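Cell wall binding protein cwp8 (Peptoclostridium difficile, PDB 5J6Q) is a cell wall protein that probably attaches to the bacterial cell wall through its CWB2 domains. Local coordinates at residues T95-N107 and L118-V130. Residues are numbered along the deposited sequence; the frame is centred on the assembly and turned at random.
Sequences TAQEIVDAVNAYN and LTATIKSTNTVEV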
loop_
_atom_site.group_PDB
_atom_site.type_symbol
_atom_site.label_atom_id
_atom_site.label_comp_id
_atom_site.label_asym_id
_atom_site.label_seq_id
_atom_site.Cartn_x
_atom_site.Cartn_y
_atom_site.Cartn_z
ATOM N N THR A 95 -0.897 53.178 26.270
ATOM C CA THR A 95 -1.917 54.231 26.299
ATOM C C THR A 95 -1.864 54.944 27.677
ATOM O O THR A 95 -1.333 54.366 28.650
ATOM C CB THR A 95 -3.330 53.649 26.163
ATOM O OG1 THR A 95 -3.575 52.912 27.355
ATOM C CG2 THR A 95 -3.498 52.775 24.948
ATOM N N ALA A 96 -2.426 56.178 27.764
ATOM C CA ALA A 96 -2.468 56.943 29.022
ATOM C C ALA A 96 -3.128 56.133 30.111
ATOM O O ALA A 96 -2.670 56.126 31.251
ATOM C CB ALA A 96 -3.258 58.247 28.837
ATOM N N GLN A 97 -4.188 55.442 29.753
ATOM C CA GLN A 97 -4.948 54.642 30.694
ATOM C C GLN A 97 -4.141 53.370 31.215
ATOM O O GLN A 97 -4.468 52.872 32.273
ATOM C CB GLN A 97 -6.258 54.216 30.028
ATOM C CG GLN A 97 -7.170 53.417 30.932
ATOM C CD GLN A 97 -7.655 54.180 32.141
ATOM O OE1 GLN A 97 -7.481 55.413 32.290
ATOM N NE2 GLN A 97 -8.261 53.453 33.057
ATOM N N GLU A 98 -3.145 52.865 30.484
ATOM C CA GLU A 98 -2.354 51.756 30.997
ATOM C C GLU A 98 -1.632 52.275 32.238
ATOM O O GLU A 98 -1.622 51.626 33.266
ATOM C CB GLU A 98 -1.338 51.289 29.953
ATOM C CG GLU A 98 -1.979 50.414 28.893
ATOM C CD GLU A 98 -0.961 49.658 28.071
ATOM O OE1 GLU A 98 -1.312 49.200 26.966
ATOM O OE2 GLU A 98 0.191 49.530 28.526
ATOM N N ILE A 99 -1.046 53.475 32.135
ATOM C CA ILE A 99 -0.354 54.083 33.255
ATOM C C ILE A 99 -1.219 54.145 34.524
ATOM O O ILE A 99 -0.742 53.775 35.590
ATOM C CB ILE A 99 0.055 55.500 32.842
ATOM C CG1 ILE A 99 1.059 55.437 31.691
ATOM C CG2 ILE A 99 0.632 56.262 34.054
ATOM C CD1 ILE A 99 1.474 56.821 31.187
ATOM N N VAL A 100 -2.485 54.588 34.415
ATOM C CA VAL A 100 -3.283 54.766 35.628
ATOM C C VAL A 100 -3.713 53.437 36.145
ATOM O O VAL A 100 -3.996 53.303 37.327
ATOM C CB VAL A 100 -4.505 55.683 35.385
ATOM C CG1 VAL A 100 -4.064 57.000 34.758
ATOM C CG2 VAL A 100 -5.526 54.990 34.502
ATOM N N ASP A 101 -3.764 52.454 35.258
ATOM C CA ASP A 101 -4.154 51.088 35.610
ATOM C C ASP A 101 -3.097 50.519 36.562
ATOM O O ASP A 101 -3.439 49.936 37.581
ATOM C CB ASP A 101 -4.252 50.197 34.349
ATOM C CG ASP A 101 -5.497 50.406 33.488
ATOM O OD1 ASP A 101 -6.543 50.825 34.034
ATOM O OD2 ASP A 101 -5.425 50.145 32.278
ATOM N N ALA A 102 -1.811 50.713 36.229
ATOM C CA ALA A 102 -0.690 50.240 37.039
ATOM C C ALA A 102 -0.720 50.874 38.425
ATOM O O ALA A 102 -0.549 50.184 39.427
ATOM C CB ALA A 102 0.621 50.584 36.350
ATOM N N VAL A 103 -0.939 52.189 38.480
ATOM C CA VAL A 103 -1.002 52.929 39.743
ATOM C C VAL A 103 -2.101 52.345 40.636
ATOM O O VAL A 103 -1.922 52.241 41.849
ATOM C CB VAL A 103 -1.263 54.429 39.446
ATOM C CG1 VAL A 103 -1.374 55.222 40.745
ATOM C CG2 VAL A 103 -0.144 54.997 38.582
ATOM N N ASN A 104 -3.230 51.958 40.026
ATOM C CA ASN A 104 -4.364 51.378 40.740
ATOM C C ASN A 104 -3.977 50.064 41.415
ATOM O O ASN A 104 -4.375 49.826 42.555
ATOM C CB ASN A 104 -5.518 51.132 39.764
ATOM C CG ASN A 104 -6.340 52.365 39.469
ATOM O OD1 ASN A 104 -7.429 52.255 38.901
ATOM N ND2 ASN A 104 -5.898 53.576 39.807
ATOM N N ALA A 105 -3.200 49.213 40.721
ATOM C CA ALA A 105 -2.774 47.929 41.276
ATOM C C ALA A 105 -1.799 48.121 42.445
ATOM O O ALA A 105 -1.914 47.452 43.475
ATOM C CB ALA A 105 -2.115 47.097 40.187
ATOM N N TYR A 106 -0.841 49.038 42.290
ATOM C CA TYR A 106 0.131 49.285 43.351
ATOM C C TYR A 106 -0.579 49.764 44.615
ATOM O O TYR A 106 -0.246 49.345 45.720
ATOM C CB TYR A 106 1.150 50.344 42.895
ATOM C CG TYR A 106 2.018 50.849 44.025
ATOM C CD1 TYR A 106 3.144 50.148 44.430
ATOM C CD2 TYR A 106 1.711 52.023 44.696
ATOM C CE1 TYR A 106 3.942 50.597 45.474
ATOM C CE2 TYR A 106 2.498 52.486 45.742
ATOM C CZ TYR A 106 3.613 51.769 46.127
ATOM O OH TYR A 106 4.399 52.219 47.163
ATOM N N ASN A 107 -1.563 50.636 44.440
ATOM C CA ASN A 107 -2.325 51.221 45.539
ATOM C C ASN A 107 -3.210 50.225 46.275
ATOM O O ASN A 107 -3.258 50.246 47.503
ATOM C CB ASN A 107 -3.211 52.341 45.002
ATOM C CG ASN A 107 -2.451 53.598 44.686
ATOM O OD1 ASN A 107 -1.404 53.863 45.283
ATOM N ND2 ASN A 107 -2.904 54.426 43.757
ATOM N N LEU A 118 -0.703 56.589 46.109
ATOM C CA LEU A 118 -0.367 57.530 45.050
ATOM C C LEU A 118 -1.605 57.944 44.274
ATOM O O LEU A 118 -2.671 57.353 44.440
ATOM C CB LEU A 118 0.637 56.890 44.087
ATOM C CG LEU A 118 1.921 56.417 44.743
ATOM C CD1 LEU A 118 2.695 55.564 43.767
ATOM C CD2 LEU A 118 2.752 57.609 45.163
ATOM N N THR A 119 -1.461 58.954 43.418
ATOM C CA THR A 119 -2.570 59.453 42.608
ATOM C C THR A 119 -2.084 59.868 41.230
ATOM O O THR A 119 -1.047 60.524 41.101
ATOM C CB THR A 119 -3.245 60.660 43.278
ATOM O OG1 THR A 119 -2.234 61.513 43.817
ATOM C CG2 THR A 119 -4.198 60.243 44.380
ATOM N N ALA A 120 -2.838 59.494 40.202
ATOM C CA ALA A 120 -2.492 59.830 38.824
ATOM C C ALA A 120 -3.645 60.544 38.113
ATOM O O ALA A 120 -4.819 60.222 38.329
ATOM C CB ALA A 120 -2.122 58.568 38.060
ATOM N N THR A 121 -3.298 61.521 37.273
ATOM C CA THR A 121 -4.260 62.303 36.505
ATOM C C THR A 121 -3.871 62.349 35.036
ATOM O O THR A 121 -2.740 62.756 34.740
ATOM C CB THR A 121 -4.275 63.761 36.993
ATOM O OG1 THR A 121 -4.392 63.770 38.412
ATOM C CG2 THR A 121 -5.421 64.577 36.352
ATOM N N ILE A 122 -4.771 61.939 34.124
ATOM C CA ILE A 122 -4.455 62.049 32.708
ATOM C C ILE A 122 -4.416 63.558 32.401
ATOM O O ILE A 122 -5.325 64.265 32.797
ATOM C CB ILE A 122 -5.520 61.297 31.894
ATOM C CG1 ILE A 122 -5.601 59.852 32.427
ATOM C CG2 ILE A 122 -5.195 61.346 30.374
ATOM C CD1 ILE A 122 -6.357 58.895 31.521
ATOM N N LYS A 123 -3.387 64.016 31.703
ATOM C CA LYS A 123 -3.172 65.409 31.410
ATOM C C LYS A 123 -3.299 65.712 29.928
ATOM O O LYS A 123 -3.422 66.852 29.549
ATOM C CB LYS A 123 -1.784 65.787 31.936
ATOM C CG LYS A 123 -1.847 66.832 33.038
ATOM C CD LYS A 123 -1.913 66.218 34.430
ATOM C CE LYS A 123 -1.514 67.226 35.486
ATOM N NZ LYS A 123 -2.672 68.031 35.964
ATOM N N SER A 124 -3.276 64.687 29.111
ATOM C CA SER A 124 -3.404 64.758 27.646
ATOM C C SER A 124 -3.523 63.315 27.128
ATOM O O SER A 124 -3.443 62.393 27.944
ATOM C CB SER A 124 -2.195 65.458 27.010
ATOM O OG SER A 124 -0.981 64.716 27.139
ATOM N N THR A 125 -3.698 63.111 25.832
ATOM C CA THR A 125 -3.809 61.790 25.262
ATOM C C THR A 125 -2.549 60.914 25.473
ATOM O O THR A 125 -2.691 59.711 25.346
ATOM C CB THR A 125 -4.061 61.873 23.760
ATOM O OG1 THR A 125 -3.031 62.687 23.194
ATOM C CG2 THR A 125 -5.447 62.450 23.436
ATOM N N ASN A 126 -1.351 61.477 25.777
ATOM C CA ASN A 126 -0.227 60.574 25.952
ATOM C C ASN A 126 0.686 60.932 27.116
ATOM O O ASN A 126 1.880 60.601 27.069
ATOM C CB ASN A 126 0.564 60.470 24.652
ATOM C CG ASN A 126 1.078 61.771 24.117
ATOM O OD1 ASN A 126 0.937 62.822 24.737
ATOM N ND2 ASN A 126 1.711 61.778 22.956
ATOM N N THR A 127 0.122 61.597 28.160
ATOM C CA THR A 127 0.858 61.960 29.379
ATOM C C THR A 127 -0.053 61.815 30.573
ATOM O O THR A 127 -1.225 62.172 30.497
ATOM C CB THR A 127 1.379 63.406 29.365
ATOM O OG1 THR A 127 0.276 64.308 29.157
ATOM C CG2 THR A 127 2.418 63.626 28.280
ATOM N N VAL A 128 0.482 61.297 31.671
ATOM C CA VAL A 128 -0.202 61.102 32.945
ATOM C C VAL A 128 0.757 61.572 34.056
ATOM O O VAL A 128 1.950 61.239 34.042
ATOM C CB VAL A 128 -0.583 59.619 33.172
ATOM C CG1 VAL A 128 -1.326 59.455 34.501
ATOM C CG2 VAL A 128 -1.432 59.104 32.022
ATOM N N GLU A 129 0.242 62.336 34.990
ATOM C CA GLU A 129 1.007 62.873 36.095
ATOM C C GLU A 129 0.852 61.961 37.286
ATOM O O GLU A 129 -0.269 61.545 37.583
ATOM C CB GLU A 129 0.502 64.281 36.440
ATOM C CG GLU A 129 1.228 64.919 37.609
ATOM C CD GLU A 129 0.453 66.092 38.176
ATOM O OE1 GLU A 129 -0.639 65.866 38.730
ATOM O OE2 GLU A 129 0.931 67.233 38.049
ATOM N N VAL A 130 1.958 61.640 37.963
ATOM C CA VAL A 130 1.887 60.763 39.133
ATOM C C VAL A 130 2.559 61.441 40.322
ATOM O O VAL A 130 3.670 61.944 40.201
ATOM C CB VAL A 130 2.541 59.388 38.836
ATOM C CG1 VAL A 130 2.350 58.445 40.020
ATOM C CG2 VAL A 130 1.941 58.773 37.576
#
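V128 lies in the apolar seam between helix 96-107 and the hairpin of strands 118-124 and 127-130, and shows how one face of a helix can cover a small antiparallel sheet. With CG1 anti to the backbone N (chi1 -179°), V128 spreads its two methyls over the helix: CG2 lies 3.8 Å from A96 CB, which I122 CG2 also meets, at 4.0 Å. The side chains of V128 and V100 cross at about a right angle, with V128 CG1 3.7 Å from V100 CG1. I99 runs alongside V128 in the opposite sense and reaches on to L142 of the third strand, 140-143. Farther along the helix, V103 turns CG2 to the methyl of A120. The ring of Y106 meets L118 obliquely, with CE2 3.7 Å from L118 CD1.

Both hydrogen bonds across the contact lie at N107, where strand 118-124 starts. L118 N donates almost straight to N107 OD1 (2.9 Å, 177°), from a position tilted 32° out of the N107 carbonyl plane; a weak bond returns from N107 ND2 to L118 O at 3.0 Å. Mainly apolar side chains thus join helix and sheet in this Cwp8 domain 2, while the well-directed N-H bond adds direction at the edge strand's start.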